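Local coordinates for protein multicopper oxidase (Pseudomonas thermotolerans, PDB 6VOW) that probably oxidises phenolic, lignin-related substrates in the manner of a laccase, passing their electrons through bound copper ions to dioxygen, at residues H38-M49 with G61-R72; V150-S161 with V219-D227. All blocks are in the same frame, centred on the assembly; numbering follows the deposited sequence.

Interaction 1 of 2, residues H38-M49 with G61-R72; sequences HDYELIAAPVDM and GYGGQAPGVELR
Y40 lays one face of its ring over L71, whose CG sits 4.1 Å from the centroid of the Y40 ring and only 7° off its normal, a CH-pi contact at the centre of the face. With CG of Y40 anti to the carbonyl carbon (chi1 -72°), the phenol reaches across to the backbone beyond L71, where R72 N donates to Y40 OH at 2.8 Å. A water joins the same hydroxyl to E70 O. Two residues on, L42 presses CD1 against Y62 CB (3.8 Å) while its CD2 lies near CD1 of the Y62 ring; A44 CB meets that ring too. Strands 37-49 and 57-62 form a beta hairpin at the edge of a cupredoxin-type sheet, and here it is laced by antiparallel bonds: A45 and G61 are a hydrogen-bonded pair, G61 N to A45 O 2.8 Å, and G63 N adds a bond to I43 O. Past the hairpin pairing, V47 sets CG2 3.7 Å from G61 CA, a place where a side chain on G61 would clash. M49, its chain bent at chi3 (60°), brings SD to 3.9 Å from A66 CB and its methyl CE close to A66 O.

Interaction 2 of 2, residues V150-S161 with V219-D227; sequences VGPLVVEEREPS and VRLRLFNLD
Two cupredoxin-like domains of a multicopper oxidase meet where strand 151-156 faces strand 218-225, each belonging to a different sheet. The axes of segments 151-156 and 219-225 come within 8.3 Å, their N-to-C directions 139° apart, with side chains rather than backbone bonds filling the space between. At one end V150 CG2 presses on L226 CB at 3.5 Å, a tight carbon pair. P152 then sets its CB over the centre of the F224 ring, 3.7 Å from the centroid, a CH-pi contact, while V154 CG2 approaches that ring at its edge. The other methyl of V154, CG1, lies over the guanidinium of R222, 3.4 Å from R222 CZ; R220 NE lies over the opposite face, toward its rim, so R222 is held between a methyl and a second arginine. E166 pairs with R222 NH2. R220 stretches from CG to NE and meets E157 end-on: R220 NH2 gives a nearly straight bond to E157 OE2 (2.7 Å, 174°), and R220 NH1 reaches E157 OE1 at 3.1 Å. E157 comes within range because its chain bends at chi2 (69°). Its OE2 also accepts from a water that donates to V155 O and accepts from R222 NH1. An alanine in place of E157 removes the carboxylate and would probably leave two closely packed arginines with less compensating charge and the water without one of its acceptors. R220 NE has a second carboxylate partner in D269. The apolar packing passes into a buried salt bridge along a face-to-face meeting of sheets from successive cupredoxin domains, the arrangement of a multicopper oxidase.

How the interactions relate
From the N terminus, strand 37-49 turns back into strand 57-62, and interaction 1 closes this short hairpin and the loop that leads on to strand 71-74. The chain then runs through the strands and histidines of the first copper-binding region before interaction 2 opens at 150-161 and closes a far longer excursion at 219-227. The two are therefore in series, neither nested nor crossed. They meet in space because strands 71-74 and 151-156 are neighbours in one sheet: R72 NH2 forms a salt bridge with E156 OE2. Interaction 1, by bringing strand 37-49 against strand 71-74, ties the two sheets of the first domain together, and interaction 2 joins that domain to the second.

Interaction 1 of 2, residues H38-M49 with G61-R72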
loop_
_atom_site.group_PDB
_atom_site.type_symbol
_atom_site.label_atom_id
_atom_site.label_comp_id
_atom_site.label_asym_id
_atom_site.label_seq_id
_atom_site.Cartn_x
_atom_site.Cartn_y
_atom_site.Cartn_z
ATOM N N HIS A 38 -10.697 -17.087 8.102
ATOM C CA HIS A 38 -10.667 -17.091 6.657
ATOM C C HIS A 38 -9.374 -17.760 6.302
ATOM O O HIS A 38 -8.300 -17.202 6.551
ATOM C CB HIS A 38 -10.672 -15.657 6.158
ATOM C CG HIS A 38 -11.784 -14.843 6.687
ATOM N ND1 HIS A 38 -12.782 -14.400 5.873
ATOM C CD2 HIS A 38 -12.092 -14.407 7.934
ATOM C CE1 HIS A 38 -13.658 -13.716 6.584
ATOM N NE2 HIS A 38 -13.276 -13.723 7.839
ATOM N N ASP A 39 -9.461 -19.032 5.906
ATOM C CA ASP A 39 -8.321 -19.834 5.408
ATOM C C ASP A 39 -8.012 -19.688 3.916
ATOM O O ASP A 39 -8.892 -19.775 3.019
ATOM C CB ASP A 39 -8.433 -21.355 5.733
ATOM C CG ASP A 39 -8.093 -21.632 7.146
ATOM O OD1 ASP A 39 -6.906 -21.625 7.432
ATOM O OD2 ASP A 39 -8.945 -21.762 8.026
ATOM N N TYR A 40 -6.720 -19.458 3.699
ATOM C CA TYR A 40 -6.138 -19.336 2.399
ATOM C C TYR A 40 -4.819 -20.122 2.395
ATOM O O TYR A 40 -4.114 -20.175 3.415
ATOM C CB TYR A 40 -5.849 -17.870 2.093
ATOM C CG TYR A 40 -7.022 -16.990 1.811
ATOM C CD1 TYR A 40 -7.607 -16.994 0.581
ATOM C CD2 TYR A 40 -7.562 -16.178 2.778
ATOM C CE1 TYR A 40 -8.666 -16.174 0.290
ATOM C CE2 TYR A 40 -8.614 -15.367 2.502
ATOM C CZ TYR A 40 -9.177 -15.412 1.254
ATOM O OH TYR A 40 -10.193 -14.614 0.910
ATOM N N GLU A 41 -4.581 -20.812 1.282
ATOM C CA GLU A 41 -3.277 -21.368 0.898
ATOM C C GLU A 41 -2.780 -20.449 -0.208
ATOM O O GLU A 41 -3.424 -20.393 -1.292
ATOM C CB GLU A 41 -3.423 -22.778 0.328
ATOM C CG GLU A 41 -2.076 -23.404 0.029
ATOM C CD GLU A 41 -2.101 -24.741 -0.684
ATOM O OE1 GLU A 41 -2.661 -24.895 -1.778
ATOM O OE2 GLU A 41 -1.484 -25.645 -0.159
ATOM N N LEU A 42 -1.670 -19.742 0.058
ATOM C CA LEU A 42 -1.141 -18.757 -0.882
ATOM C C LEU A 42 0.238 -19.202 -1.332
ATOM O O LEU A 42 1.144 -19.329 -0.511
ATOM C CB LEU A 42 -1.037 -17.371 -0.279
ATOM C CG LEU A 42 -0.741 -16.264 -1.310
ATOM C CD1 LEU A 42 -1.770 -16.257 -2.435
ATOM C CD2 LEU A 42 -0.692 -14.893 -0.706
ATOM N N ILE A 43 0.409 -19.402 -2.641
ATOM C CA ILE A 43 1.695 -19.858 -3.238
ATOM C C ILE A 43 2.347 -18.732 -4.116
ATOM O O ILE A 43 1.732 -18.253 -5.061
ATOM C CB ILE A 43 1.392 -21.078 -4.118
ATOM C CG1 ILE A 43 0.880 -22.262 -3.298
ATOM C CG2 ILE A 43 2.586 -21.506 -4.885
ATOM C CD1 ILE A 43 0.281 -23.359 -4.156
ATOM N N ALA A 44 3.588 -18.355 -3.791
ATOM C CA ALA A 44 4.472 -17.549 -4.624
ATOM C C ALA A 44 5.234 -18.469 -5.617
ATOM O O ALA A 44 5.896 -19.445 -5.260
ATOM C CB ALA A 44 5.449 -16.841 -3.733
ATOM N N ALA A 45 5.162 -18.147 -6.875
ATOM C CA ALA A 45 5.725 -18.991 -7.903
ATOM C C ALA A 45 5.876 -18.188 -9.174
ATOM O O ALA A 45 5.185 -17.174 -9.316
ATOM C CB ALA A 45 4.816 -20.164 -8.196
ATOM N N PRO A 46 6.755 -18.675 -10.113
ATOM C CA PRO A 46 6.911 -18.024 -11.384
ATOM C C PRO A 46 5.622 -17.983 -12.135
ATOM O O PRO A 46 4.947 -18.973 -12.189
ATOM C CB PRO A 46 7.947 -18.914 -12.118
ATOM C CG PRO A 46 8.710 -19.663 -11.041
ATOM C CD PRO A 46 7.697 -19.832 -9.961
ATOM N N VAL A 47 5.281 -16.827 -12.673
ATOM C CA VAL A 47 4.152 -16.663 -13.618
ATOM C C VAL A 47 4.660 -16.011 -14.927
ATOM O O VAL A 47 5.156 -14.947 -14.879
ATOM C CB VAL A 47 3.007 -15.735 -13.091
ATOM C CG1 VAL A 47 1.804 -15.821 -14.048
ATOM C CG2 VAL A 47 2.571 -16.081 -11.717
ATOM N N ASP A 48 4.576 -16.688 -16.071
ATOM C CA ASP A 48 4.937 -16.074 -17.345
ATOM C C ASP A 48 3.707 -15.296 -17.723
ATOM O O ASP A 48 2.593 -15.783 -17.622
ATOM C CB ASP A 48 5.298 -17.097 -18.432
ATOM C CG ASP A 48 6.734 -17.564 -18.340
ATOM O OD1 ASP A 48 7.376 -17.176 -17.357
ATOM O OD2 ASP A 48 7.240 -18.301 -19.252
ATOM N N MET A 49 3.911 -14.076 -18.111
ATOM C CA MET A 49 2.825 -13.164 -18.404
ATOM C C MET A 49 3.090 -12.474 -19.691
ATOM O O MET A 49 4.217 -12.093 -19.949
ATOM C CB MET A 49 2.840 -12.105 -17.373
ATOM C CG MET A 49 2.460 -12.634 -16.068
ATOM S SD MET A 49 2.251 -11.293 -14.974
ATOM C CE MET A 49 0.937 -10.272 -15.693
ATOM N N GLY A 61 4.612 -14.458 -9.060
ATOM C CA GLY A 61 3.223 -14.118 -8.634
ATOM C C GLY A 61 2.713 -14.963 -7.493
ATOM O O GLY A 61 3.190 -16.085 -7.318
ATOM N N TYR A 62 1.774 -14.378 -6.730
ATOM C CA TYR A 62 0.985 -15.092 -5.784
ATOM C C TYR A 62 -0.296 -15.606 -6.447
ATOM O O TYR A 62 -1.102 -14.826 -6.958
ATOM C CB TYR A 62 0.575 -14.206 -4.642
ATOM C CG TYR A 62 1.664 -13.574 -3.877
ATOM C CD1 TYR A 62 2.457 -14.308 -3.010
ATOM C CD2 TYR A 62 1.901 -12.206 -4.001
ATOM C CE1 TYR A 62 3.428 -13.694 -2.270
ATOM C CE2 TYR A 62 2.888 -11.572 -3.234
ATOM C CZ TYR A 62 3.613 -12.346 -2.398
ATOM O OH TYR A 62 4.571 -11.808 -1.699
ATOM N N GLY A 63 -0.445 -16.931 -6.433
ATOM C CA GLY A 63 -1.687 -17.606 -6.778
ATOM C C GLY A 63 -1.870 -17.590 -8.232
ATOM O O GLY A 63 -2.953 -17.509 -8.694
ATOM N N GLY A 64 -0.804 -17.607 -8.981
ATOM C CA GLY A 64 -0.914 -17.821 -10.402
ATOM C C GLY A 64 -1.071 -16.519 -11.152
ATOM O O GLY A 64 -1.282 -16.577 -12.330
ATOM N N GLN A 65 -1.014 -15.353 -10.482
ATOM C CA GLN A 65 -1.158 -14.106 -11.158
ATOM C C GLN A 65 -0.284 -13.047 -10.515
ATOM O O GLN A 65 0.104 -13.182 -9.392
ATOM C CB GLN A 65 -2.607 -13.604 -11.059
ATOM C CG GLN A 65 -3.073 -13.322 -9.613
ATOM C CD GLN A 65 -4.546 -12.980 -9.555
ATOM O OE1 GLN A 65 -4.977 -11.836 -9.187
ATOM N NE2 GLN A 65 -5.359 -13.966 -9.978
ATOM N N ALA A 66 -0.129 -11.937 -11.239
ATOM C CA ALA A 66 0.516 -10.738 -10.769
ATOM C C ALA A 66 -0.123 -9.520 -11.395
ATOM O O ALA A 66 -0.175 -9.481 -12.572
ATOM C CB ALA A 66 1.926 -10.881 -11.152
ATOM N N PRO A 67 -0.706 -8.563 -10.644
ATOM C CA PRO A 67 -0.804 -8.617 -9.186
ATOM C C PRO A 67 -1.468 -9.853 -8.651
ATOM O O PRO A 67 -2.335 -10.400 -9.278
ATOM C CB PRO A 67 -1.679 -7.405 -8.821
ATOM C CG PRO A 67 -1.540 -6.476 -9.981
ATOM C CD PRO A 67 -1.312 -7.333 -11.185
ATOM N N GLY A 68 -1.081 -10.197 -7.452
ATOM C CA GLY A 68 -1.528 -11.417 -6.816
ATOM C C GLY A 68 -3.031 -11.507 -6.517
ATOM O O GLY A 68 -3.808 -10.519 -6.496
ATOM N N VAL A 69 -3.451 -12.717 -6.285
ATOM C CA VAL A 69 -4.821 -12.979 -5.929
ATOM C C VAL A 69 -5.336 -12.039 -4.815
ATOM O O VAL A 69 -4.557 -11.582 -3.933
ATOM C CB VAL A 69 -4.906 -14.410 -5.411
ATOM C CG1 VAL A 69 -4.791 -14.367 -3.899
ATOM C CG2 VAL A 69 -6.182 -15.065 -5.885
ATOM N N GLU A 70 -6.633 -11.724 -4.871
ATOM C CA GLU A 70 -7.238 -10.881 -3.820
ATOM C C GLU A 70 -7.476 -11.695 -2.506
ATOM O O GLU A 70 -8.064 -12.682 -2.516
ATOM C CB GLU A 70 -8.492 -10.060 -4.252
ATOM C CG GLU A 70 -8.781 -8.965 -3.168
ATOM C CD GLU A 70 -9.851 -7.902 -3.519
ATOM O OE1 GLU A 70 -10.882 -7.943 -2.842
ATOM O OE2 GLU A 70 -9.680 -6.990 -4.378
ATOM N N LEU A 71 -6.869 -11.316 -1.420
ATOM C CA LEU A 71 -7.242 -11.937 -0.143
ATOM C C LEU A 71 -8.384 -11.158 0.536
ATOM O O LEU A 71 -8.343 -9.873 0.631
ATOM C CB LEU A 71 -6.053 -12.067 0.770
ATOM C CG LEU A 71 -5.237 -13.353 0.751
ATOM C CD1 LEU A 71 -4.778 -13.779 -0.548
ATOM C CD2 LEU A 71 -4.001 -13.170 1.591
ATOM N N ARG A 72 -9.418 -11.876 0.976
ATOM C CA ARG A 72 -10.497 -11.159 1.760
ATOM C C ARG A 72 -10.592 -11.692 3.152
ATOM O O ARG A 72 -10.473 -12.930 3.337
ATOM C CB ARG A 72 -11.895 -11.374 1.236
ATOM C CG ARG A 72 -12.121 -11.175 -0.199
ATOM C CD ARG A 72 -12.173 -9.737 -0.542
ATOM N NE ARG A 72 -13.432 -9.114 -0.205
ATOM C CZ ARG A 72 -13.987 -8.122 -0.906
ATOM N NH1 ARG A 72 -13.452 -7.590 -2.017
ATOM N NH2 ARG A 72 -15.101 -7.658 -0.466
HETATM O O HOH W 1 -10.395 -14.216 -1.593
#

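Interaction 2 of 2, residues V150-S161 with V219-D227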
loop_
_atom_site.group_PDB
_atom_site.type_symbol
_atom_site.label_atom_id
_atom_site.label_comp_id
_atom_site.label_asym_id
_atom_site.label_seq_id
_atom_site.Cartn_x
_atom_site.Cartn_y
_atom_site.Cartn_z
ATOM N N VAL A 150 3.000 -8.836 -5.479
ATOM C CA VAL A 150 2.176 -7.874 -4.823
ATOM C C VAL A 150 0.727 -8.266 -4.980
ATOM O O VAL A 150 0.316 -8.782 -6.064
ATOM C CB VAL A 150 2.315 -6.465 -5.365
ATOM C CG1 VAL A 150 3.678 -5.924 -5.183
ATOM C CG2 VAL A 150 1.875 -6.345 -6.762
ATOM N N GLY A 151 -0.046 -8.033 -3.943
ATOM C CA GLY A 151 -1.490 -8.348 -4.058
ATOM C C GLY A 151 -2.362 -7.473 -3.189
ATOM O O GLY A 151 -1.887 -6.927 -2.201
ATOM N N PRO A 152 -3.652 -7.364 -3.505
ATOM C CA PRO A 152 -4.606 -6.665 -2.642
ATOM C C PRO A 152 -5.157 -7.560 -1.509
ATOM O O PRO A 152 -5.404 -8.772 -1.762
ATOM C CB PRO A 152 -5.756 -6.273 -3.623
ATOM C CG PRO A 152 -5.629 -7.149 -4.784
ATOM C CD PRO A 152 -4.338 -7.978 -4.624
ATOM N N LEU A 153 -5.313 -6.969 -0.309
ATOM C CA LEU A 153 -6.061 -7.545 0.859
ATOM C C LEU A 153 -7.203 -6.647 1.281
ATOM O O LEU A 153 -6.987 -5.491 1.635
ATOM C CB LEU A 153 -5.154 -7.714 2.049
ATOM C CG LEU A 153 -5.708 -8.158 3.384
ATOM C CD1 LEU A 153 -6.489 -9.424 3.209
ATOM C CD2 LEU A 153 -4.597 -8.316 4.397
ATOM N N VAL A 154 -8.436 -7.130 1.154
ATOM C CA VAL A 154 -9.636 -6.403 1.630
ATOM C C VAL A 154 -10.095 -6.974 2.960
ATOM O O VAL A 154 -10.321 -8.181 3.046
ATOM C CB VAL A 154 -10.799 -6.496 0.614
ATOM C CG1 VAL A 154 -12.006 -5.750 1.096
ATOM C CG2 VAL A 154 -10.394 -5.893 -0.729
ATOM N N VAL A 155 -10.198 -6.130 3.988
ATOM C CA VAL A 155 -10.852 -6.459 5.200
ATOM C C VAL A 155 -12.233 -5.806 5.157
ATOM O O VAL A 155 -12.338 -4.589 5.206
ATOM C CB VAL A 155 -10.006 -6.055 6.424
ATOM C CG1 VAL A 155 -10.719 -6.468 7.741
ATOM C CG2 VAL A 155 -8.619 -6.757 6.346
ATOM N N GLU A 156 -13.280 -6.633 4.929
ATOM C CA GLU A 156 -14.618 -6.190 4.897
ATOM C C GLU A 156 -15.028 -5.535 6.248
ATOM O O GLU A 156 -14.579 -5.930 7.350
ATOM C CB GLU A 156 -15.537 -7.345 4.489
ATOM C CG GLU A 156 -15.319 -7.739 3.011
ATOM C CD GLU A 156 -16.101 -8.958 2.529
ATOM O OE1 GLU A 156 -17.045 -9.290 3.263
ATOM O OE2 GLU A 156 -15.788 -9.560 1.447
ATOM N N GLU A 157 -15.829 -4.482 6.175
ATOM C CA GLU A 157 -16.397 -3.862 7.440
ATOM C C GLU A 157 -17.247 -4.927 8.227
ATOM O O GLU A 157 -17.846 -5.832 7.641
ATOM C CB GLU A 157 -17.303 -2.666 7.158
ATOM C CG GLU A 157 -16.624 -1.419 6.557
ATOM C CD GLU A 157 -16.145 -1.656 5.088
ATOM O OE1 GLU A 157 -16.829 -2.362 4.235
ATOM O OE2 GLU A 157 -15.059 -1.130 4.780
ATOM N N ARG A 158 -17.286 -4.813 9.530
ATOM C CA ARG A 158 -18.040 -5.789 10.325
ATOM C C ARG A 158 -19.518 -5.675 9.993
ATOM O O ARG A 158 -20.187 -6.693 9.784
ATOM C CB ARG A 158 -17.801 -5.634 11.817
ATOM C CG ARG A 158 -18.432 -6.821 12.609
ATOM C CD ARG A 158 -17.880 -7.024 14.002
ATOM N NE ARG A 158 -17.510 -5.679 14.400
ATOM C CZ ARG A 158 -16.293 -5.225 14.648
ATOM N NH1 ARG A 158 -15.252 -6.020 14.701
ATOM N NH2 ARG A 158 -16.147 -3.910 14.939
ATOM N N GLU A 159 -20.038 -4.471 9.913
ATOM C CA GLU A 159 -21.415 -4.290 9.478
ATOM C C GLU A 159 -21.396 -3.821 8.040
ATOM O O GLU A 159 -20.453 -3.130 7.609
ATOM C CB GLU A 159 -22.179 -3.233 10.377
ATOM C CG GLU A 159 -22.232 -3.531 11.899
ATOM C CD GLU A 159 -22.816 -4.939 12.290
ATOM O OE1 GLU A 159 -23.648 -5.512 11.528
ATOM O OE2 GLU A 159 -22.456 -5.498 13.384
ATOM N N PRO A 160 -22.448 -4.138 7.304
ATOM C CA PRO A 160 -22.566 -3.812 5.912
ATOM C C PRO A 160 -22.354 -2.329 5.705
ATOM O O PRO A 160 -22.984 -1.534 6.339
ATOM C CB PRO A 160 -24.039 -4.227 5.546
ATOM C CG PRO A 160 -24.705 -4.606 6.807
ATOM C CD PRO A 160 -23.595 -4.969 7.761
ATOM N N SER A 161 -21.425 -1.949 4.846
ATOM C CA SER A 161 -21.399 -0.569 4.415
ATOM C C SER A 161 -22.633 -0.518 3.550
ATOM O O SER A 161 -23.056 -1.537 2.955
ATOM C CB SER A 161 -20.154 -0.278 3.581
ATOM O OG SER A 161 -20.291 -0.921 2.329
ATOM N N VAL A 219 -20.480 3.157 -6.677
ATOM C CA VAL A 219 -19.593 2.042 -6.683
ATOM C C VAL A 219 -18.412 2.419 -5.882
ATOM O O VAL A 219 -17.923 3.458 -6.040
ATOM C CB VAL A 219 -19.109 1.659 -8.072
ATOM C CG1 VAL A 219 -18.073 0.553 -7.927
ATOM C CG2 VAL A 219 -20.293 1.225 -8.957
ATOM N N ARG A 220 -17.978 1.542 -5.012
ATOM C CA ARG A 220 -16.764 1.726 -4.227
ATOM C C ARG A 220 -15.612 1.132 -5.004
ATOM O O ARG A 220 -15.534 -0.099 -5.182
ATOM C CB ARG A 220 -16.922 0.930 -2.990
ATOM C CG ARG A 220 -15.711 0.905 -2.133
ATOM C CD ARG A 220 -16.014 -0.020 -1.006
ATOM N NE ARG A 220 -15.131 0.210 0.112
ATOM C CZ ARG A 220 -15.393 -0.239 1.323
ATOM N NH1 ARG A 220 -16.548 -0.886 1.543
ATOM N NH2 ARG A 220 -14.533 -0.015 2.326
ATOM N N LEU A 221 -14.744 2.001 -5.488
ATOM C CA LEU A 221 -13.557 1.590 -6.232
ATOM C C LEU A 221 -12.465 1.532 -5.234
ATOM O O LEU A 221 -12.120 2.535 -4.577
ATOM C CB LEU A 221 -13.168 2.640 -7.302
ATOM C CG LEU A 221 -14.153 2.983 -8.381
ATOM C CD1 LEU A 221 -13.503 3.969 -9.340
ATOM C CD2 LEU A 221 -14.512 1.707 -9.069
ATOM N N ARG A 222 -11.956 0.355 -5.073
ATOM C CA ARG A 222 -10.864 0.140 -4.115
ATOM C C ARG A 222 -9.602 0.276 -4.948
ATOM O O ARG A 222 -9.401 -0.515 -5.852
ATOM C CB ARG A 222 -10.953 -1.292 -3.533
ATOM C CG ARG A 222 -12.234 -1.544 -2.772
ATOM C CD ARG A 222 -12.305 -2.998 -2.366
ATOM N NE ARG A 222 -13.494 -3.352 -1.542
ATOM C CZ ARG A 222 -13.633 -3.113 -0.244
ATOM N NH1 ARG A 222 -12.771 -2.460 0.422
ATOM N NH2 ARG A 222 -14.735 -3.515 0.412
ATOM N N LEU A 223 -8.780 1.280 -4.647
ATOM C CA LEU A 223 -7.610 1.616 -5.510
ATOM C C LEU A 223 -6.399 1.306 -4.718
ATOM O O LEU A 223 -6.199 1.867 -3.623
ATOM C CB LEU A 223 -7.639 3.077 -5.834
ATOM C CG LEU A 223 -8.670 3.302 -6.953
ATOM C CD1 LEU A 223 -9.308 4.676 -6.863
ATOM C CD2 LEU A 223 -7.949 3.183 -8.264
ATOM N N PHE A 224 -5.621 0.378 -5.241
ATOM C CA PHE A 224 -4.392 -0.069 -4.614
ATOM C C PHE A 224 -3.204 0.285 -5.502
ATOM O O PHE A 224 -3.152 -0.076 -6.686
ATOM C CB PHE A 224 -4.368 -1.593 -4.427
ATOM C CG PHE A 224 -5.561 -2.171 -3.742
ATOM C CD1 PHE A 224 -6.710 -2.425 -4.433
ATOM C CD2 PHE A 224 -5.506 -2.508 -2.413
ATOM C CE1 PHE A 224 -7.776 -3.040 -3.775
ATOM C CE2 PHE A 224 -6.585 -3.031 -1.742
ATOM C CZ PHE A 224 -7.709 -3.362 -2.454
ATOM N N ASN A 225 -2.246 0.975 -4.928
ATOM C CA ASN A 225 -1.030 1.245 -5.690
ATOM C C ASN A 225 -0.043 0.153 -5.300
ATOM O O ASN A 225 0.554 0.175 -4.195
ATOM C CB ASN A 225 -0.502 2.661 -5.411
ATOM C CG ASN A 225 0.829 2.929 -6.143
ATOM O OD1 ASN A 225 1.540 1.996 -6.545
ATOM N ND2 ASN A 225 1.158 4.212 -6.318
ATOM N N LEU A 226 0.096 -0.834 -6.183
ATOM C CA LEU A 226 0.937 -1.910 -5.895
ATOM C C LEU A 226 2.282 -1.719 -6.523
ATOM O O LEU A 226 3.057 -2.656 -6.523
ATOM C CB LEU A 226 0.313 -3.263 -6.273
ATOM C CG LEU A 226 -1.074 -3.477 -5.735
ATOM C CD1 LEU A 226 -1.470 -4.897 -6.079
ATOM C CD2 LEU A 226 -1.141 -3.312 -4.220
ATOM N N ASP A 227 2.609 -0.491 -6.915
ATOM C CA ASP A 227 3.838 -0.225 -7.577
ATOM C C ASP A 227 5.007 -0.031 -6.647
ATOM O O ASP A 227 4.851 0.386 -5.583
ATOM C CB ASP A 227 3.727 0.966 -8.473
ATOM C CG ASP A 227 4.843 0.953 -9.539
ATOM O OD1 ASP A 227 4.756 0.078 -10.470
ATOM O OD2 ASP A 227 5.845 1.752 -9.348
HETATM O O HOH W 2 -13.553 -2.792 3.438
HETATM O O HOH W 3 -18.340 -2.382 -0.124
#